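Local structure of hypothetical protein aq_1447 (Aquifex aeolicus, 1YVU) at residues A[183-188]-A[253-258]; A[168-173]-A[238-243]. The protein cleaves target RNA as a DNA-guided endonuclease, using short single-stranded DNA guides to select complementary strands. All blocks are in the same frame, centred on the assembly; numbering follows the deposited sequence.

Contact 1 (A[183-188]-A[253-258]); sequences IRVKPI and TILKPV
Val258 N gives its N-H to Arg184 O at 2.7 Å (N to O), the shortest bond of a backbone ladder between strands 184-187 and 255-257. Next along it, Lys186 N bonds to Lys256 O at 2.8 Å. Lys256 N returns a bond to Lys186 O, which makes this an antiparallel hydrogen-bonded pair. Lys256 O also faces Val185 CA, 3.4 Å away, in a CA-H...O contact. At the other end Ile188 N reaches Ile254 O only weakly.

Val185, Pro187, Leu255 and Pro257 turn to one face. In Leu255, chi1 (-68°) sets CG anti to the carbonyl carbon. Beyond it, the CD2 branch is the one that meets Pro187 CG at 3.8 Å and Val185 CB at 4.1 Å. The Pro187 and Leu255 side chains lie side by side. Leu169 of helix 169-175 packs on this apolar face.

Lys186 and Lys256 turn to the other face, where Val258 CG2 lies 3.9 Å from Lys186 CB. Both prolines sit in non-hydrogen-bonded pairs, so their missing N-H groups cost this ladder nothing. The chemistry is that of a two-faced edge of the PAZ sheet: apolar toward the helix, lysine-bearing on the reverse.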
loop_
_atom_site.group_PDB
_atom_site.type_symbol
_atom_site.label_atom_id
_atom_site.label_comp_id
_atom_site.label_asym_id
_atom_site.label_seq_id
_atom_site.Cartn_x
_atom_site.Cartn_y
_atom_site.Cartn_z
ATOM N N ILE A 183 14.962 7.007 -2.985
ATOM C CA ILE A 183 15.264 6.554 -1.642
ATOM C C ILE A 183 14.325 7.230 -0.668
ATOM O O ILE A 183 14.255 8.453 -0.603
ATOM C CB ILE A 183 16.758 6.754 -1.280
ATOM C CG1 ILE A 183 17.589 5.750 -2.083
ATOM C CG2 ILE A 183 17.001 6.558 0.224
ATOM C CD1 ILE A 183 19.083 5.847 -1.880
ATOM N N ARG A 184 13.549 6.410 0.034
ATOM C CA ARG A 184 12.591 6.901 1.015
ATOM C C ARG A 184 13.360 7.318 2.254
ATOM O O ARG A 184 14.182 6.558 2.776
ATOM C CB ARG A 184 11.516 5.838 1.329
ATOM C CG ARG A 184 10.746 5.332 0.095
ATOM C CD ARG A 184 9.272 4.968 0.349
ATOM N NE ARG A 184 8.511 4.944 -0.913
ATOM C CZ ARG A 184 7.238 4.560 -1.053
ATOM N NH1 ARG A 184 6.526 4.143 -0.015
ATOM N NH2 ARG A 184 6.660 4.616 -2.248
ATOM N N VAL A 185 13.214 8.591 2.599
ATOM C CA VAL A 185 13.873 9.172 3.768
ATOM C C VAL A 185 12.849 9.751 4.751
ATOM O O VAL A 185 11.687 9.922 4.414
ATOM C CB VAL A 185 14.913 10.280 3.383
ATOM C CG1 VAL A 185 16.230 9.673 3.069
ATOM C CG2 VAL A 185 14.445 11.091 2.204
ATOM N N LYS A 186 13.281 10.013 5.980
ATOM C CA LYS A 186 12.411 10.578 7.003
ATOM C C LYS A 186 13.191 11.495 7.929
ATOM O O LYS A 186 14.296 11.125 8.359
ATOM C CB LYS A 186 11.778 9.473 7.881
ATOM C CG LYS A 186 10.893 9.998 9.051
ATOM C CD LYS A 186 11.138 9.264 10.334
ATOM C CE LYS A 186 10.377 9.866 11.477
ATOM N NZ LYS A 186 10.784 9.197 12.709
ATOM N N PRO A 187 12.643 12.702 8.223
ATOM C CA PRO A 187 13.265 13.690 9.131
ATOM C C PRO A 187 13.063 13.191 10.580
ATOM O O PRO A 187 12.035 12.572 10.876
ATOM C CB PRO A 187 12.454 14.952 8.868
ATOM C CG PRO A 187 11.991 14.785 7.467
ATOM C CD PRO A 187 11.597 13.357 7.409
ATOM N N ILE A 188 13.983 13.526 11.488
ATOM C CA ILE A 188 13.935 13.022 12.868
ATOM C C ILE A 188 12.664 13.182 13.721
ATOM O O ILE A 188 12.002 12.167 14.032
ATOM C CB ILE A 188 15.244 13.366 13.668
ATOM C CG1 ILE A 188 16.446 12.706 12.962
ATOM C CG2 ILE A 188 15.157 12.836 15.128
ATOM C CD1 ILE A 188 17.797 12.883 13.638
ATOM N N THR A 253 21.215 16.680 6.741
ATOM C CA THR A 253 21.619 16.524 8.133
ATOM C C THR A 253 20.556 15.921 9.045
ATOM O O THR A 253 20.892 15.231 10.013
ATOM C CB THR A 253 22.100 17.858 8.738
ATOM O OG1 THR A 253 21.031 18.824 8.694
ATOM C CG2 THR A 253 23.342 18.372 7.985
ATOM N N ILE A 254 19.283 16.159 8.748
ATOM C CA ILE A 254 18.227 15.599 9.580
ATOM C C ILE A 254 17.487 14.463 8.895
ATOM O O ILE A 254 16.455 14.011 9.397
ATOM C CB ILE A 254 17.195 16.652 10.041
ATOM C CG1 ILE A 254 16.644 17.420 8.836
ATOM C CG2 ILE A 254 17.775 17.495 11.167
ATOM C CD1 ILE A 254 15.193 17.713 8.954
ATOM N N LEU A 255 17.988 14.012 7.747
ATOM C CA LEU A 255 17.337 12.921 7.029
ATOM C C LEU A 255 17.995 11.586 7.265
ATOM O O LEU A 255 19.210 11.445 7.161
ATOM C CB LEU A 255 17.273 13.199 5.531
ATOM C CG LEU A 255 16.364 14.338 5.111
ATOM C CD1 LEU A 255 16.656 14.759 3.696
ATOM C CD2 LEU A 255 14.939 13.909 5.260
ATOM N N LYS A 256 17.166 10.623 7.642
ATOM C CA LYS A 256 17.599 9.264 7.870
ATOM C C LYS A 256 16.834 8.412 6.856
ATOM O O LYS A 256 15.659 8.669 6.618
ATOM C CB LYS A 256 17.276 8.838 9.308
ATOM C CG LYS A 256 18.464 8.911 10.301
ATOM C CD LYS A 256 18.059 8.284 11.662
ATOM C CE LYS A 256 19.233 7.978 12.613
ATOM N NZ LYS A 256 18.870 6.923 13.641
ATOM N N PRO A 257 17.526 7.503 6.137
ATOM C CA PRO A 257 16.898 6.616 5.145
ATOM C C PRO A 257 15.994 5.593 5.765
ATOM O O PRO A 257 16.178 5.211 6.911
ATOM C CB PRO A 257 18.085 5.928 4.493
ATOM C CG PRO A 257 19.108 7.001 4.523
ATOM C CD PRO A 257 18.985 7.533 5.920
ATOM N N VAL A 258 14.996 5.181 4.999
ATOM C CA VAL A 258 14.024 4.177 5.431
ATOM C C VAL A 258 14.244 2.926 4.536
ATOM O O VAL A 258 14.183 3.024 3.299
ATOM C CB VAL A 258 12.583 4.772 5.347
ATOM C CG1 VAL A 258 11.542 3.708 5.578
ATOM C CG2 VAL A 258 12.403 5.872 6.392
#

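Contact 2 (A[168-173]-A[238-243]); sequences TLQTLL and KAFLVV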
loop_
_atom_site.group_PDB
_atom_site.type_symbol
_atom_site.label_atom_id
_atom_site.label_comp_id
_atom_site.label_asym_id
_atom_site.label_seq_id
_atom_site.Cartn_x
_atom_site.Cartn_y
_atom_site.Cartn_z
ATOM N N THR A 168 23.373 9.325 9.049
ATOM C CA THR A 168 22.503 10.356 8.516
ATOM C C THR A 168 22.593 10.269 6.983
ATOM O O THR A 168 23.389 9.487 6.457
ATOM C CB THR A 168 23.043 11.707 9.037
ATOM O OG1 THR A 168 22.917 11.738 10.460
ATOM C CG2 THR A 168 22.333 12.859 8.479
ATOM N N LEU A 169 21.747 11.017 6.279
ATOM C CA LEU A 169 21.799 11.047 4.821
ATOM C C LEU A 169 23.018 11.888 4.421
ATOM O O LEU A 169 23.602 11.635 3.389
ATOM C CB LEU A 169 20.502 11.599 4.208
ATOM C CG LEU A 169 20.266 11.441 2.687
ATOM C CD1 LEU A 169 20.172 9.994 2.329
ATOM C CD2 LEU A 169 19.015 12.123 2.217
ATOM N N GLN A 170 23.443 12.811 5.294
ATOM C CA GLN A 170 24.640 13.648 5.081
ATOM C C GLN A 170 25.921 12.804 5.260
ATOM O O GLN A 170 26.785 12.804 4.384
ATOM C CB GLN A 170 24.650 14.844 6.052
ATOM C CG GLN A 170 25.705 15.930 5.801
ATOM C CD GLN A 170 25.715 16.465 4.382
ATOM O OE1 GLN A 170 24.734 17.043 3.899
ATOM N NE2 GLN A 170 26.839 16.280 3.703
ATOM N N THR A 171 25.998 12.041 6.356
ATOM C CA THR A 171 27.128 11.159 6.657
ATOM C C THR A 171 27.277 10.158 5.495
ATOM O O THR A 171 28.387 9.817 5.098
ATOM C CB THR A 171 26.880 10.376 7.976
ATOM O OG1 THR A 171 26.531 11.288 9.038
ATOM C CG2 THR A 171 28.110 9.556 8.363
ATOM N N LEU A 172 26.136 9.775 4.918
ATOM C CA LEU A 172 26.059 8.837 3.791
ATOM C C LEU A 172 26.435 9.425 2.444
ATOM O O LEU A 172 27.134 8.772 1.676
ATOM C CB LEU A 172 24.658 8.222 3.678
ATOM C CG LEU A 172 24.366 6.943 4.460
ATOM C CD1 LEU A 172 22.874 6.742 4.556
ATOM C CD2 LEU A 172 25.025 5.753 3.805
ATOM N N LEU A 173 25.933 10.623 2.138
ATOM C CA LEU A 173 26.231 11.301 0.867
ATOM C C LEU A 173 27.705 11.725 0.792
ATOM O O LEU A 173 28.284 11.820 -0.305
ATOM C CB LEU A 173 25.315 12.523 0.662
ATOM C CG LEU A 173 23.805 12.371 0.383
ATOM C CD1 LEU A 173 23.090 13.725 0.363
ATOM C CD2 LEU A 173 23.563 11.619 -0.899
ATOM N N LYS A 238 30.029 21.766 3.302
ATOM C CA LYS A 238 29.929 20.324 3.010
ATOM C C LYS A 238 28.486 19.775 3.003
ATOM O O LYS A 238 28.263 18.618 2.637
ATOM C CB LYS A 238 30.775 19.522 4.009
ATOM C CG LYS A 238 30.351 19.675 5.471
ATOM C CD LYS A 238 30.507 18.366 6.221
ATOM C CE LYS A 238 29.465 18.231 7.324
ATOM N NZ LYS A 238 29.420 16.854 7.916
ATOM N N ALA A 239 27.522 20.611 3.390
ATOM C CA ALA A 239 26.129 20.197 3.468
ATOM C C ALA A 239 25.335 20.187 2.200
ATOM O O ALA A 239 25.606 20.939 1.259
ATOM C CB ALA A 239 25.394 20.993 4.496
ATOM N N PHE A 240 24.345 19.308 2.207
ATOM C CA PHE A 240 23.437 19.144 1.098
ATOM C C PHE A 240 22.010 19.410 1.533
ATOM O O PHE A 240 21.637 19.284 2.712
ATOM C CB PHE A 240 23.488 17.727 0.544
ATOM C CG PHE A 240 24.813 17.321 0.004
ATOM C CD1 PHE A 240 25.588 16.354 0.675
ATOM C CD2 PHE A 240 25.261 17.817 -1.230
ATOM C CE1 PHE A 240 26.802 15.862 0.119
ATOM C CE2 PHE A 240 26.468 17.346 -1.812
ATOM C CZ PHE A 240 27.245 16.359 -1.135
ATOM N N LEU A 241 21.230 19.868 0.569
ATOM C CA LEU A 241 19.829 20.127 0.786
ATOM C C LEU A 241 19.181 19.196 -0.186
ATOM O O LEU A 241 19.669 18.996 -1.301
ATOM C CB LEU A 241 19.446 21.578 0.503
ATOM C CG LEU A 241 20.217 22.656 1.264
ATOM C CD1 LEU A 241 19.709 24.013 0.935
ATOM C CD2 LEU A 241 20.135 22.420 2.733
ATOM N N VAL A 242 18.153 18.532 0.326
ATOM C CA VAL A 242 17.390 17.526 -0.395
ATOM C C VAL A 242 15.947 17.960 -0.608
ATOM O O VAL A 242 15.255 18.352 0.341
ATOM C CB VAL A 242 17.402 16.189 0.402
ATOM C CG1 VAL A 242 16.732 15.072 -0.387
ATOM C CG2 VAL A 242 18.857 15.801 0.807
ATOM N N VAL A 243 15.505 17.871 -1.862
ATOM C CA VAL A 243 14.132 18.218 -2.236
ATOM C C VAL A 243 13.343 16.910 -2.381
ATOM O O VAL A 243 13.755 15.992 -3.099
ATOM C CB VAL A 243 14.059 19.052 -3.557
ATOM C CG1 VAL A 243 12.633 19.596 -3.766
ATOM C CG2 VAL A 243 15.047 20.204 -3.517
#
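Helix 169-173 lies across strand 240-243 at 112°, with the two axes 9.9 Å apart at their closest. Gln170 makes the polar link. Its CG is anti to the backbone N (chi1 -170°), and the chain then bends at chi2 (52°), bringing CD close to the start of the strand. OE1 accepts the backbone N-H of Phe240 at 2.9 Å (N to O), with the donor tilted from the carbonyl plane.

The Gln170 amide also lies beside the Phe240 ring, its plane nearly parallel to the ring's. Gln170 CD is 3.7 Å from Phe240 CD1. Leu173 adds apolar contact to the same ring: its CD1 is 3.6 Å from Phe240 CD1, and its CB is 3.7 Å from Phe240 CE1. Further along the strand, Leu169 CD2 meets Val242 CG2 at 3.9 Å, the two side chains crossing obliquely. Lys238 NZ comes near Gln170 CG, and its salt bridge is with Glu174.

An alanine in place of Gln170 would probably leave Phe240 N without this side-chain acceptor and open a gap beside the ring.

Within the PAZ domain, the start of helix 169-175 thus meets the sheet through a largely apolar interface that still accommodates a buried amide. The bond from Phe240 N to Gln170 OE1 gives that amide a backbone partner, and the Phe240 ring lies alongside it.

The centres of contact 1 and contact 2 are about 10 Å apart, within the PAZ domain. Their segments alternate along the chain: 168-173, 183-188, 238-243, 253-258. Three of them feed one antiparallel sheet, in which strand 194-201 lies between 184-187 and 240-244, and 255-257 is an outermost strand. Helix 169-175 packs against this sheet. Leu255 ties the two contacts together: its O lies 2.7 Å from Leu169 N, a probable hydrogen bond, and its CD1 packs 3.7 Å from Val242 CB. Early and late parts of the domain sequence therefore close on a common apolar core beneath one helix.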